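Local atomic coordinates of seryl-tRNA synthetase, cytoplasmic (Candida albicans, PDB entry 3QO8), a protein that activates serine with ATP to form Ser-AMP and then transfers the seryl group to the acceptor end of tRNA(Ser). Residues T130-P133 and E134-K138; V157-L161 and D162-P166; L196-L199 and S200-Y204; E324-Y327 and Q328-L332; C413-L416 and E417-K421. All coordinates share one frame; numbering follows the deposited sequence.

Interaction 1 of 5, residues T130-P133 and E134-K138. With SSA (5'-O-(N-(L-seryl)-sulfamoyl)adenosine), chain D.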
# COMPACT_ATOMS: atom_id res chain seq x y z
N THR A 130 -27.26 -17.67 14.21
CA THR A 130 -26.30 -18.67 13.79
C THR A 130 -26.73 -19.19 12.43
O THR A 130 -27.91 -19.21 12.11
CB THR A 130 -26.23 -19.85 14.79
OG1 THR A 130 -25.93 -19.35 16.10
CG2 THR A 130 -25.15 -20.82 14.39
N TRP A 131 -25.77 -19.60 11.61
CA TRP A 131 -26.10 -20.18 10.31
C TRP A 131 -25.12 -21.29 9.95
O TRP A 131 -23.92 -21.16 10.16
CB TRP A 131 -26.07 -19.11 9.20
CG TRP A 131 -26.49 -19.66 7.85
CD1 TRP A 131 -27.77 -19.81 7.39
CD2 TRP A 131 -25.62 -20.13 6.81
NE1 TRP A 131 -27.75 -20.35 6.12
CE2 TRP A 131 -26.45 -20.55 5.74
CE3 TRP A 131 -24.23 -20.23 6.67
CZ2 TRP A 131 -25.93 -21.07 4.56
CZ3 TRP A 131 -23.72 -20.74 5.49
CH2 TRP A 131 -24.56 -21.16 4.46
N THR A 132 -25.65 -22.40 9.44
CA THR A 132 -24.80 -23.44 8.87
C THR A 132 -25.23 -23.75 7.45
O THR A 132 -26.41 -23.65 7.11
CB THR A 132 -24.82 -24.77 9.68
OG1 THR A 132 -26.18 -25.17 9.92
CG2 THR A 132 -24.08 -24.61 11.00
N PRO A 133 -24.27 -24.13 6.62
CA PRO A 133 -24.59 -24.55 5.26
C PRO A 133 -25.30 -25.90 5.23
O PRO A 133 -25.46 -26.57 6.26
CB PRO A 133 -23.21 -24.66 4.60
CG PRO A 133 -22.27 -24.92 5.72
CD PRO A 133 -22.82 -24.15 6.89
N GLU A 134 -25.73 -26.27 4.03
CA GLU A 134 -26.44 -27.52 3.78
C GLU A 134 -25.50 -28.70 3.99
O GLU A 134 -24.31 -28.61 3.68
CB GLU A 134 -26.97 -27.51 2.34
CG GLU A 134 -27.68 -28.77 1.90
CD GLU A 134 -28.14 -28.70 0.44
OE1 GLU A 134 -27.97 -27.63 -0.18
OE2 GLU A 134 -28.65 -29.71 -0.07
N ASN A 135 -26.02 -29.79 4.51
CA ASN A 135 -25.22 -30.98 4.75
C ASN A 135 -24.10 -30.75 5.76
O ASN A 135 -23.11 -31.47 5.78
CB ASN A 135 -24.64 -31.52 3.44
CG ASN A 135 -25.71 -31.98 2.49
OD1 ASN A 135 -26.64 -32.70 2.87
ND2 ASN A 135 -25.60 -31.57 1.22
N TYR A 136 -24.26 -29.73 6.60
CA TYR A 136 -23.34 -29.53 7.71
C TYR A 136 -24.14 -29.55 9.00
O TYR A 136 -24.81 -28.58 9.37
CB TYR A 136 -22.57 -28.22 7.56
CG TYR A 136 -21.34 -28.14 8.44
CD1 TYR A 136 -20.34 -29.11 8.36
CD2 TYR A 136 -21.18 -27.10 9.35
CE1 TYR A 136 -19.20 -29.04 9.17
CE2 TYR A 136 -20.04 -27.02 10.16
CZ TYR A 136 -19.06 -27.98 10.05
OH TYR A 136 -17.94 -27.89 10.86
N LYS A 137 -24.02 -30.68 9.68
CA LYS A 137 -24.82 -31.00 10.85
C LYS A 137 -24.65 -29.97 11.96
O LYS A 137 -25.61 -29.43 12.47
CB LYS A 137 -24.41 -32.40 11.33
CG LYS A 137 -25.15 -32.95 12.52
CD LYS A 137 -24.71 -34.39 12.78
CE LYS A 137 -24.88 -35.25 11.53
NZ LYS A 137 -24.32 -36.63 11.69
N LYS A 138 -23.40 -29.71 12.32
CA LYS A 138 -23.09 -28.81 13.41
C LYS A 138 -21.62 -28.42 13.34
O LYS A 138 -20.83 -29.12 12.71
CB LYS A 138 -23.37 -29.48 14.76
CG LYS A 138 -22.41 -30.60 15.08
CD LYS A 138 -22.54 -31.04 16.52
CE LYS A 138 -21.80 -32.34 16.77
NZ LYS A 138 -20.35 -32.25 16.43
N10 SSA D . -28.33 -24.26 -1.46
CA SSA D . -27.29 -24.77 -2.33
CB SSA D . -27.02 -23.75 -3.43
OG SSA D . -25.94 -24.19 -4.27
C9 SSA D . -26.04 -25.02 -1.53
O9 SSA D . -25.05 -25.50 -2.06
N8 SSA D . -26.07 -24.68 -0.25
S1 SSA D . -24.76 -24.72 0.67
O1S SSA D . -25.02 -24.02 1.89
O2S SSA D . -24.40 -26.09 0.94
O5' SSA D . -23.60 -24.05 -0.10
C5' SSA D . -23.44 -22.64 -0.12
C4' SSA D . -22.49 -22.29 -1.27
O4' SSA D . -21.15 -22.64 -0.95
C3' SSA D . -22.84 -23.06 -2.53
O3' SSA D . -23.64 -22.26 -3.41
C2' SSA D . -21.51 -23.37 -3.17
O2' SSA D . -21.19 -22.37 -4.14
C1' SSA D . -20.50 -23.30 -2.04
N9 SSA D . -20.15 -24.70 -1.69
C8 SSA D . -20.57 -25.40 -0.63
N7 SSA D . -20.03 -26.64 -0.69
C5 SSA D . -19.27 -26.71 -1.81
C6 SSA D . -18.48 -27.70 -2.38
N6 SSA D . -18.36 -28.92 -1.80
N1 SSA D . -17.84 -27.43 -3.54
C2 SSA D . -17.94 -26.23 -4.13
N3 SSA D . -18.69 -25.25 -3.59
C4 SSA D . -19.36 -25.48 -2.43
O HOH W 1 -26.72 -27.36 8.29
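Pro133 and Tyr136 are the ends of a type II beta turn, and their side chains lie side by side, pointing the same way. Pro133 CG rests 3.8 Å from Tyr136 CB. The turn's own bond is weak: Tyr136 N reaches Pro133 O at 3.4 Å, with the N-H bent to 139°. A water helps to close the turn. It donates to Pro133 O and Tyr136 O and accepts from Thr132 OG1. Tyr136 holds its ring anti to the main-chain nitrogen (chi1 -163°). This lets Thr132 CG2 meet the ring at its edge, 4.2 Å from Tyr136 CD2. The Tyr136 hydroxyl turns to Ile142 O and Glu140 N.

Glu134 works through its backbone. Its N gives O1S of the bound SSA a nearly straight bond, 3.2 Å long at 167°, and a weak one to O2S. Pro133 CB lies 3.3 Å from SSA O1S. The turn thus forms one wall of a second SSA pocket, separate from the serine and ATP site. It directly follows strand 126-131, which pairs antiparallel with strand 334-338. Pro133 and Tyr136 both press on Ala144 and on Pro333, the residue just before that partner strand.

Interaction 2 of 5, residues V157-L161 and D162-P166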
# COMPACT_ATOMS: atom_id res chain seq x y z
N VAL A 157 -2.85 -25.78 5.09
CA VAL A 157 -3.48 -25.92 3.78
C VAL A 157 -2.78 -25.02 2.77
O VAL A 157 -2.37 -25.47 1.70
CB VAL A 157 -4.96 -25.56 3.84
CG1 VAL A 157 -5.59 -25.60 2.43
CG2 VAL A 157 -5.70 -26.53 4.80
N LEU A 158 -2.62 -23.74 3.10
CA LEU A 158 -2.05 -22.79 2.15
C LEU A 158 -0.63 -23.19 1.78
O LEU A 158 -0.22 -23.05 0.64
CB LEU A 158 -2.08 -21.37 2.70
CG LEU A 158 -1.84 -20.21 1.72
CD1 LEU A 158 -2.73 -20.32 0.46
CD2 LEU A 158 -2.07 -18.89 2.44
N LEU A 159 0.13 -23.70 2.75
CA LEU A 159 1.47 -24.18 2.45
C LEU A 159 1.43 -25.40 1.51
O LEU A 159 2.19 -25.48 0.56
CB LEU A 159 2.22 -24.53 3.74
CG LEU A 159 3.73 -24.66 3.60
CD1 LEU A 159 4.31 -23.31 3.19
CD2 LEU A 159 4.35 -25.14 4.89
N ARG A 160 0.56 -26.36 1.79
CA ARG A 160 0.52 -27.56 0.95
C ARG A 160 0.10 -27.22 -0.48
O ARG A 160 0.48 -27.92 -1.42
CB ARG A 160 -0.42 -28.63 1.56
CG ARG A 160 0.12 -29.28 2.83
CD ARG A 160 -0.43 -30.69 2.99
NE ARG A 160 -0.02 -31.56 1.89
CZ ARG A 160 -0.48 -32.79 1.68
NH1 ARG A 160 -1.39 -33.31 2.49
NH2 ARG A 160 -0.04 -33.51 0.65
N LEU A 161 -0.67 -26.14 -0.63
CA LEU A 161 -1.09 -25.68 -1.95
C LEU A 161 -0.01 -24.87 -2.66
O LEU A 161 -0.17 -24.49 -3.82
CB LEU A 161 -2.37 -24.84 -1.84
CG LEU A 161 -3.64 -25.59 -1.42
CD1 LEU A 161 -4.80 -24.62 -1.15
CD2 LEU A 161 -4.03 -26.62 -2.47
N ASP A 162 1.08 -24.60 -1.96
CA ASP A 162 2.10 -23.68 -2.45
C ASP A 162 1.44 -22.34 -2.80
O ASP A 162 1.68 -21.79 -3.87
CB ASP A 162 2.81 -24.25 -3.68
CG ASP A 162 4.07 -23.49 -4.04
OD1 ASP A 162 4.70 -22.88 -3.13
OD2 ASP A 162 4.45 -23.50 -5.23
N GLY A 163 0.60 -21.84 -1.90
CA GLY A 163 -0.17 -20.64 -2.17
C GLY A 163 0.32 -19.39 -1.47
O GLY A 163 -0.24 -18.31 -1.61
N TYR A 164 1.36 -19.53 -0.65
CA TYR A 164 1.99 -18.36 -0.05
C TYR A 164 3.37 -18.71 0.43
O TYR A 164 3.73 -19.89 0.45
CB TYR A 164 1.12 -17.74 1.07
CG TYR A 164 1.35 -18.26 2.48
CD1 TYR A 164 1.49 -17.36 3.53
CD2 TYR A 164 1.38 -19.62 2.77
CE1 TYR A 164 1.68 -17.80 4.83
CE2 TYR A 164 1.56 -20.07 4.09
CZ TYR A 164 1.72 -19.15 5.11
OH TYR A 164 1.91 -19.55 6.42
N ASP A 165 4.15 -17.69 0.77
CA ASP A 165 5.52 -17.89 1.20
C ASP A 165 5.81 -17.04 2.43
O ASP A 165 6.20 -15.87 2.31
CB ASP A 165 6.48 -17.51 0.08
CG ASP A 165 7.84 -18.16 0.24
OD1 ASP A 165 8.32 -18.27 1.39
OD2 ASP A 165 8.41 -18.56 -0.80
N PRO A 166 5.61 -17.61 3.62
CA PRO A 166 5.90 -16.84 4.84
C PRO A 166 7.40 -16.76 5.12
O PRO A 166 7.85 -15.81 5.75
CB PRO A 166 5.21 -17.66 5.94
CG PRO A 166 5.22 -19.08 5.41
CD PRO A 166 5.02 -18.93 3.91
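Leu158 and Gly163 close a Schellman motif that ends helix 154-160. Gly163 N donates to Leu158 O at 2.9 Å, and the N-H points almost straight at its acceptor (164°). Asp162 has positive phi and is the first residue to leave the helix. Its N turns back to Leu159 O, although the place of that oxygen is less certain. One residue earlier, Leu161 N donates to Val157 O.

The polar side chains look outward for partners. Asp162 OD2 forms a salt bridge with Arg181, and Asp162 OD1 forms one with Lys446. The carbonyl of Asp162 accepts from Asn182 ND2. Arg160 NE donates to Lys446 O. Asp165 is the N-cap of helix 166-173, so its carboxylate serves the next helix, and its OD2 also pairs with Arg168. A short link thus joins helix 154-160 to helix 166-173.

The apolar side is built on Leu158. Leu158 CG stands opposite the main-chain nitrogen (chi1 -165°), which carries its two methyls to Gly163 and Tyr164. Leu158 CD1 lies 3.7 Å from Gly163 CA, where no side chain stands. Its other methyl covers Tyr164. Leu158 CD2 makes a CH-pi contact 3.9 Å from the ring centroid of Tyr164, 29° off the normal, while Pro166 CD sits 3.4 Å above the plane of the opposite face of the Tyr164 ring.

Interaction 3 of 5, residues L196-L199 and S200-Y204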
# COMPACT_ATOMS: atom_id res chain seq x y z
N LEU A 196 -16.74 -6.99 -5.00
CA LEU A 196 -17.15 -5.78 -5.72
C LEU A 196 -18.40 -6.03 -6.55
O LEU A 196 -19.33 -5.22 -6.57
CB LEU A 196 -16.02 -5.27 -6.63
CG LEU A 196 -14.84 -4.65 -5.90
CD1 LEU A 196 -13.68 -4.34 -6.86
CD2 LEU A 196 -15.28 -3.37 -5.19
N SER A 197 -18.43 -7.17 -7.24
CA SER A 197 -19.55 -7.50 -8.11
C SER A 197 -20.80 -7.70 -7.27
O SER A 197 -21.89 -7.23 -7.62
CB SER A 197 -19.25 -8.77 -8.91
OG SER A 197 -20.33 -9.09 -9.77
N PHE A 198 -20.62 -8.40 -6.15
CA PHE A 198 -21.70 -8.70 -5.21
C PHE A 198 -22.35 -7.41 -4.70
O PHE A 198 -23.57 -7.26 -4.73
CB PHE A 198 -21.14 -9.52 -4.04
CG PHE A 198 -22.16 -9.90 -3.00
CD1 PHE A 198 -22.92 -11.06 -3.15
CD2 PHE A 198 -22.34 -9.13 -1.87
CE1 PHE A 198 -23.86 -11.42 -2.18
CE2 PHE A 198 -23.27 -9.49 -0.89
CZ PHE A 198 -24.02 -10.64 -1.04
N LEU A 199 -21.53 -6.47 -4.24
CA LEU A 199 -22.08 -5.22 -3.70
C LEU A 199 -22.60 -4.32 -4.81
O LEU A 199 -23.60 -3.62 -4.64
CB LEU A 199 -21.04 -4.49 -2.86
CG LEU A 199 -20.69 -5.11 -1.50
CD1 LEU A 199 -19.63 -4.26 -0.80
CD2 LEU A 199 -21.94 -5.27 -0.61
N SER A 200 -21.92 -4.32 -5.96
CA SER A 200 -22.36 -3.51 -7.09
C SER A 200 -23.78 -3.92 -7.52
O SER A 200 -24.60 -3.07 -7.89
CB SER A 200 -21.35 -3.61 -8.24
OG SER A 200 -21.92 -3.17 -9.45
N SER A 201 -24.06 -5.22 -7.47
CA SER A 201 -25.39 -5.71 -7.82
C SER A 201 -26.45 -5.22 -6.84
O SER A 201 -27.64 -5.28 -7.13
CB SER A 201 -25.41 -7.25 -7.84
OG SER A 201 -24.73 -7.74 -8.97
N LYS A 202 -26.01 -4.78 -5.67
CA LYS A 202 -26.93 -4.28 -4.66
C LYS A 202 -26.99 -2.76 -4.63
O LYS A 202 -27.52 -2.17 -3.70
CB LYS A 202 -26.52 -4.80 -3.29
CG LYS A 202 -26.76 -6.28 -3.12
CD LYS A 202 -26.27 -6.77 -1.78
CE LYS A 202 -26.55 -8.24 -1.64
NZ LYS A 202 -28.01 -8.51 -1.75
N GLY A 203 -26.44 -2.13 -5.65
CA GLY A 203 -26.50 -0.68 -5.78
C GLY A 203 -25.36 0.08 -5.12
O GLY A 203 -25.40 1.31 -5.07
N TYR A 204 -24.35 -0.63 -4.61
CA TYR A 204 -23.18 0.03 -4.05
C TYR A 204 -22.30 0.53 -5.19
O TYR A 204 -22.18 -0.11 -6.23
CB TYR A 204 -22.35 -0.94 -3.21
CG TYR A 204 -22.93 -1.31 -1.86
CD1 TYR A 204 -22.26 -1.01 -0.68
CD2 TYR A 204 -24.15 -1.98 -1.77
CE1 TYR A 204 -22.79 -1.36 0.57
CE2 TYR A 204 -24.68 -2.33 -0.54
CZ TYR A 204 -24.01 -2.02 0.63
OH TYR A 204 -24.55 -2.38 1.85
O HOH W 2 -22.56 -7.57 -10.52
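Leu199 and Tyr204 form the tight part of this helix end. Leu199 CD2 stands squarely over the centre of the Tyr204 ring, a CH-pi contact 3.9 Å from the centroid and 6° off the normal. Below it, Leu199 CB touches Tyr204 CB at 3.8 Å. The backbone draws the two together. Leu199 O accepts from Lys202 N and, at 3.1 Å, from Tyr204 N, and the two donors come from opposite faces of the carbonyl plane. With Gly203 N bonded to Ser200 O and positive phi at Gly203, this is a Schellman motif.

The other side is looser and wetter. There a water links Ser197 O, Ser197 OG and Ser201 OG, lying 2.7 Å from Ser201 OG. On another flank Lys202 runs past Phe198, with Lys202 CE 3.5 Å from Phe198 CZ. A bend at the end of its chain (chi4 -60°) accompanies a salt bridge from NZ to Glu325.

The motif ends helix 183-200 and leads into strand 205-208. Leu199 and Tyr204 face strand 269-278, Tyr204 also touches helix 312-329, and Ser200 packs on Phe186 of the second subunit.

Interaction 4 of 5, residues E324-Y327 and Q328-L332. With SSA (5'-O-(N-(L-seryl)-sulfamoyl)adenosine), chain D.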
# COMPACT_ATOMS: atom_id res chain seq x y z
N GLU A 324 -23.94 -11.33 5.72
CA GLU A 324 -24.40 -12.70 5.95
C GLU A 324 -24.64 -13.41 4.62
O GLU A 324 -24.21 -14.54 4.41
CB GLU A 324 -25.68 -12.69 6.78
CG GLU A 324 -25.48 -12.20 8.20
CD GLU A 324 -26.75 -12.33 9.01
OE1 GLU A 324 -27.16 -13.48 9.30
OE2 GLU A 324 -27.33 -11.29 9.36
N GLU A 325 -25.35 -12.74 3.72
CA GLU A 325 -25.63 -13.31 2.42
C GLU A 325 -24.33 -13.66 1.70
O GLU A 325 -24.20 -14.73 1.09
CB GLU A 325 -26.48 -12.35 1.58
CG GLU A 325 -26.87 -12.92 0.22
CD GLU A 325 -27.60 -11.90 -0.67
OE1 GLU A 325 -27.93 -10.79 -0.19
OE2 GLU A 325 -27.82 -12.22 -1.85
N PHE A 326 -23.35 -12.77 1.78
CA PHE A 326 -22.04 -13.03 1.19
C PHE A 326 -21.42 -14.33 1.74
O PHE A 326 -20.97 -15.18 0.97
CB PHE A 326 -21.11 -11.83 1.41
CG PHE A 326 -19.75 -11.96 0.75
CD1 PHE A 326 -19.58 -11.67 -0.60
CD2 PHE A 326 -18.65 -12.38 1.48
CE1 PHE A 326 -18.33 -11.78 -1.20
CE2 PHE A 326 -17.40 -12.51 0.89
CZ PHE A 326 -17.24 -12.21 -0.46
N TYR A 327 -21.38 -14.49 3.07
CA TYR A 327 -20.79 -15.71 3.64
C TYR A 327 -21.62 -16.95 3.38
O TYR A 327 -21.09 -18.05 3.19
CB TYR A 327 -20.40 -15.52 5.12
CG TYR A 327 -19.27 -14.54 5.16
CD1 TYR A 327 -17.99 -14.95 4.87
CD2 TYR A 327 -19.51 -13.19 5.36
CE1 TYR A 327 -16.94 -14.04 4.82
CE2 TYR A 327 -18.46 -12.27 5.31
CZ TYR A 327 -17.19 -12.70 5.04
OH TYR A 327 -16.15 -11.80 4.97
N GLN A 328 -22.94 -16.78 3.34
CA GLN A 328 -23.79 -17.90 2.97
C GLN A 328 -23.45 -18.37 1.56
O GLN A 328 -23.43 -19.57 1.28
CB GLN A 328 -25.26 -17.50 3.05
CG GLN A 328 -25.73 -17.32 4.46
CD GLN A 328 -27.21 -17.06 4.53
OE1 GLN A 328 -27.94 -17.41 3.61
NE2 GLN A 328 -27.66 -16.44 5.62
N SER A 329 -23.17 -17.41 0.68
CA SER A 329 -22.88 -17.71 -0.72
C SER A 329 -21.55 -18.46 -0.86
O SER A 329 -21.32 -19.17 -1.85
CB SER A 329 -22.87 -16.43 -1.56
OG SER A 329 -21.60 -15.79 -1.52
N LEU A 330 -20.68 -18.32 0.14
CA LEU A 330 -19.42 -19.05 0.15
C LEU A 330 -19.53 -20.35 0.94
O LEU A 330 -18.57 -21.12 1.02
CB LEU A 330 -18.31 -18.19 0.77
CG LEU A 330 -17.85 -16.99 -0.06
CD1 LEU A 330 -17.04 -16.01 0.80
CD2 LEU A 330 -17.04 -17.48 -1.24
N GLY A 331 -20.70 -20.59 1.53
CA GLY A 331 -20.93 -21.82 2.28
C GLY A 331 -20.14 -21.91 3.57
O GLY A 331 -19.73 -23.00 3.99
N LEU A 332 -19.93 -20.77 4.22
CA LEU A 332 -19.12 -20.75 5.45
C LEU A 332 -20.04 -20.59 6.66
O LEU A 332 -20.78 -19.61 6.75
CB LEU A 332 -18.08 -19.61 5.39
CG LEU A 332 -17.11 -19.64 4.19
CD1 LEU A 332 -16.19 -18.42 4.12
CD2 LEU A 332 -16.29 -20.93 4.19
N10 SSA D . -28.33 -24.26 -1.46
CA SSA D . -27.29 -24.77 -2.33
CB SSA D . -27.02 -23.75 -3.43
OG SSA D . -25.94 -24.19 -4.27
C9 SSA D . -26.04 -25.02 -1.53
O9 SSA D . -25.05 -25.50 -2.06
N8 SSA D . -26.07 -24.68 -0.25
S1 SSA D . -24.76 -24.72 0.67
O1S SSA D . -25.02 -24.02 1.89
O2S SSA D . -24.40 -26.09 0.94
O5' SSA D . -23.60 -24.05 -0.10
C5' SSA D . -23.44 -22.64 -0.12
C4' SSA D . -22.49 -22.29 -1.27
O4' SSA D . -21.15 -22.64 -0.95
C3' SSA D . -22.84 -23.06 -2.53
O3' SSA D . -23.64 -22.26 -3.41
C2' SSA D . -21.51 -23.37 -3.17
O2' SSA D . -21.19 -22.37 -4.14
C1' SSA D . -20.50 -23.30 -2.04
N9 SSA D . -20.15 -24.70 -1.69
C8 SSA D . -20.57 -25.40 -0.63
N7 SSA D . -20.03 -26.64 -0.69
C5 SSA D . -19.27 -26.71 -1.81
C6 SSA D . -18.48 -27.70 -2.38
N6 SSA D . -18.36 -28.92 -1.80
N1 SSA D . -17.84 -27.43 -3.54
C2 SSA D . -17.94 -26.23 -4.13
N3 SSA D . -18.69 -25.25 -3.59
C4 SSA D . -19.36 -25.48 -2.43
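Helix 312-329 ends in a Schellman motif at Gly331, where Leu332 N gives Tyr327 O an almost perfectly straight bond of 3.1 Å (177°) and Gly331 N turns back to Gln328 O. Phe326 and Leu330 carry the apolar contact one turn apart. Leu330 CD1 approaches the Phe326 ring obliquely, 3.5 Å from CE2. Leu332 CD1 comes in the plane of the Tyr327 ring, at its edge, 4.0 Å from Tyr327 CD1. Ser329 holds OG between its own N and carbonyl carbon (chi1 85°). From there OG donates to Phe326 O at 2.6 Å and also bonds the hydroxyl of Tyr194. Tyr327 OH reaches Leu405 O.

The helix end borders the second SSA. Gly331 N lies 3.2 Å from SSA O4', and Ser329 O is 3.4 Å from SSA C4'. The bond to Gln328 O helps to hold Gly331 N in place. On this side the ribose thus meets mostly main-chain atoms by close contact, which probably makes recognition here a matter of shape.

Interaction 5 of 5, residues C413-L416 and E417-K421. With SSA (5'-O-(N-(L-seryl)-sulfamoyl)adenosine), chain D.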
# COMPACT_ATOMS: atom_id res chain seq x y z
N CYS A 413 -8.39 -17.72 4.73
CA CYS A 413 -8.11 -18.67 5.82
C CYS A 413 -9.33 -19.52 6.17
O CYS A 413 -9.22 -20.73 6.38
CB CYS A 413 -7.61 -17.93 7.07
SG CYS A 413 -6.03 -17.10 6.81
N CYS A 414 -10.50 -18.90 6.21
CA CYS A 414 -11.73 -19.64 6.55
C CYS A 414 -12.11 -20.64 5.45
O CYS A 414 -12.51 -21.79 5.72
CB CYS A 414 -12.88 -18.66 6.76
SG CYS A 414 -14.35 -19.46 7.43
N ILE A 415 -11.98 -20.19 4.20
CA ILE A 415 -12.19 -21.06 3.06
C ILE A 415 -11.26 -22.27 3.11
O ILE A 415 -11.69 -23.41 2.91
CB ILE A 415 -11.98 -20.28 1.73
CG1 ILE A 415 -13.15 -19.29 1.54
CG2 ILE A 415 -11.85 -21.25 0.55
CD1 ILE A 415 -12.94 -18.28 0.44
N LEU A 416 -9.98 -22.01 3.34
CA LEU A 416 -9.00 -23.10 3.38
C LEU A 416 -9.41 -24.18 4.37
O LEU A 416 -9.35 -25.38 4.06
CB LEU A 416 -7.62 -22.57 3.75
CG LEU A 416 -6.98 -21.62 2.72
CD1 LEU A 416 -5.68 -21.05 3.23
CD2 LEU A 416 -6.75 -22.32 1.39
N GLU A 417 -9.82 -23.80 5.58
CA GLU A 417 -10.13 -24.84 6.56
C GLU A 417 -11.42 -25.56 6.19
O GLU A 417 -11.55 -26.76 6.41
CB GLU A 417 -10.16 -24.31 8.00
CG GLU A 417 -8.80 -23.77 8.46
CD GLU A 417 -8.69 -23.60 9.96
OE1 GLU A 417 -9.66 -23.90 10.69
OE2 GLU A 417 -7.61 -23.18 10.42
N ASN A 418 -12.37 -24.84 5.59
CA ASN A 418 -13.67 -25.43 5.28
C ASN A 418 -13.78 -26.13 3.91
O ASN A 418 -14.76 -26.82 3.65
CB ASN A 418 -14.78 -24.38 5.43
CG ASN A 418 -15.15 -24.14 6.89
OD1 ASN A 418 -15.67 -25.03 7.55
ND2 ASN A 418 -14.87 -22.92 7.39
N TYR A 419 -12.80 -25.94 3.05
CA TYR A 419 -12.86 -26.49 1.70
C TYR A 419 -11.76 -27.50 1.46
O TYR A 419 -11.59 -27.99 0.35
CB TYR A 419 -12.86 -25.39 0.63
CG TYR A 419 -14.23 -24.80 0.37
CD1 TYR A 419 -14.78 -23.85 1.23
CD2 TYR A 419 -14.99 -25.21 -0.72
CE1 TYR A 419 -16.05 -23.31 1.00
CE2 TYR A 419 -16.27 -24.68 -0.95
CZ TYR A 419 -16.79 -23.74 -0.08
OH TYR A 419 -18.05 -23.20 -0.30
N GLN A 420 -11.02 -27.82 2.51
CA GLN A 420 -9.95 -28.80 2.41
C GLN A 420 -10.53 -30.20 2.29
O GLN A 420 -11.64 -30.47 2.76
CB GLN A 420 -9.02 -28.74 3.64
CG GLN A 420 -9.61 -29.31 4.92
CD GLN A 420 -8.66 -29.17 6.11
OE1 GLN A 420 -7.65 -29.86 6.18
NE2 GLN A 420 -8.97 -28.24 7.01
N LYS A 421 -9.79 -31.08 1.64
CA LYS A 421 -10.07 -32.50 1.71
C LYS A 421 -8.72 -33.21 1.60
O LYS A 421 -7.68 -32.55 1.64
CB LYS A 421 -11.06 -32.93 0.62
CG LYS A 421 -10.53 -32.81 -0.78
CD LYS A 421 -11.68 -32.70 -1.78
CE LYS A 421 -12.66 -33.84 -1.63
NZ LYS A 421 -13.82 -33.65 -2.55
N10 SSA D . -28.33 -24.26 -1.46
CA SSA D . -27.29 -24.77 -2.33
CB SSA D . -27.02 -23.75 -3.43
OG SSA D . -25.94 -24.19 -4.27
C9 SSA D . -26.04 -25.02 -1.53
O9 SSA D . -25.05 -25.50 -2.06
N8 SSA D . -26.07 -24.68 -0.25
S1 SSA D . -24.76 -24.72 0.67
O1S SSA D . -25.02 -24.02 1.89
O2S SSA D . -24.40 -26.09 0.94
O5' SSA D . -23.60 -24.05 -0.10
C5' SSA D . -23.44 -22.64 -0.12
C4' SSA D . -22.49 -22.29 -1.27
O4' SSA D . -21.15 -22.64 -0.95
C3' SSA D . -22.84 -23.06 -2.53
O3' SSA D . -23.64 -22.26 -3.41
C2' SSA D . -21.51 -23.37 -3.17
O2' SSA D . -21.19 -22.37 -4.14
C1' SSA D . -20.50 -23.30 -2.04
N9 SSA D . -20.15 -24.70 -1.69
C8 SSA D . -20.57 -25.40 -0.63
N7 SSA D . -20.03 -26.64 -0.69
C5 SSA D . -19.27 -26.71 -1.81
C6 SSA D . -18.48 -27.70 -2.38
N6 SSA D . -18.36 -28.92 -1.80
N1 SSA D . -17.84 -27.43 -3.54
C2 SSA D . -17.94 -26.23 -4.13
N3 SSA D . -18.69 -25.25 -3.59
C4 SSA D . -19.36 -25.48 -2.43
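Asn418 folds back on Cys414 through its torsions: chi1 of -77° and chi2 of -66° bring its amide over the preceding turn of helix 408-419. Asn418 ND2 donates to Cys414 O at 3.1 Å, and Asn418 N bonds the same oxygen. The two N-H groups approach from opposite faces of the carbonyl plane. ND2 also lies 3.5 Å from Cys414 SG and gives a second bond to Trp357 O, while Asn418 OD1 accepts from Ala144 N.

Ile415 and Tyr419 meet next along the helix. Ile415 CG2 is 4.0 Å from Tyr419 CD1, and Ile415 O lies in the plane of the ring, at its edge. The bond from Tyr419 N to Ile415 O is weak. The far end of the ring reaches the second SSA. Tyr419 CE2 lies 3.5 Å from SSA C4, and Tyr419 OH lies 2.9 Å from SSA N9. That hydroxyl probably hydrogen-bonds Leu330 O.

Further along, Gln420 NE2 uses a lone pair of Glu417 O, 3.0 Å away and nearly straight (171°). The buried Glu417 carboxylate takes bonds from His154 N, Gln361 NE2 and Phe360 N. These donors probably stabilise a negative charge there. The buried polar side chains of Glu417, Asn418 and Gln420 all find hydrogen-bond partners.

In the fold
All five contacts are local and follow one another in series; none nests or crosses. Interaction 1 turns the chain after strand 126-131. Interaction 2 joins helix 154-160 to the next helix. Interaction 3 ends helix 183-200, interaction 4 ends helix 312-329, and interaction 5 lies at the C-terminal part of helix 408-419. In space interaction 4 is the branch point: it touches 1, 3 and 5, and 5 touches 2. Interaction 3 meets interaction 4 through Phe198 and Phe326. Trp131 lies on Gln328 and Leu332, joining interactions 1 and 4. Leu332 meets Cys414 of interaction 5, and Leu416 meets Val157 and Leu158 of interaction 2. Interactions 1, 4 and 5 together border one bound SSA.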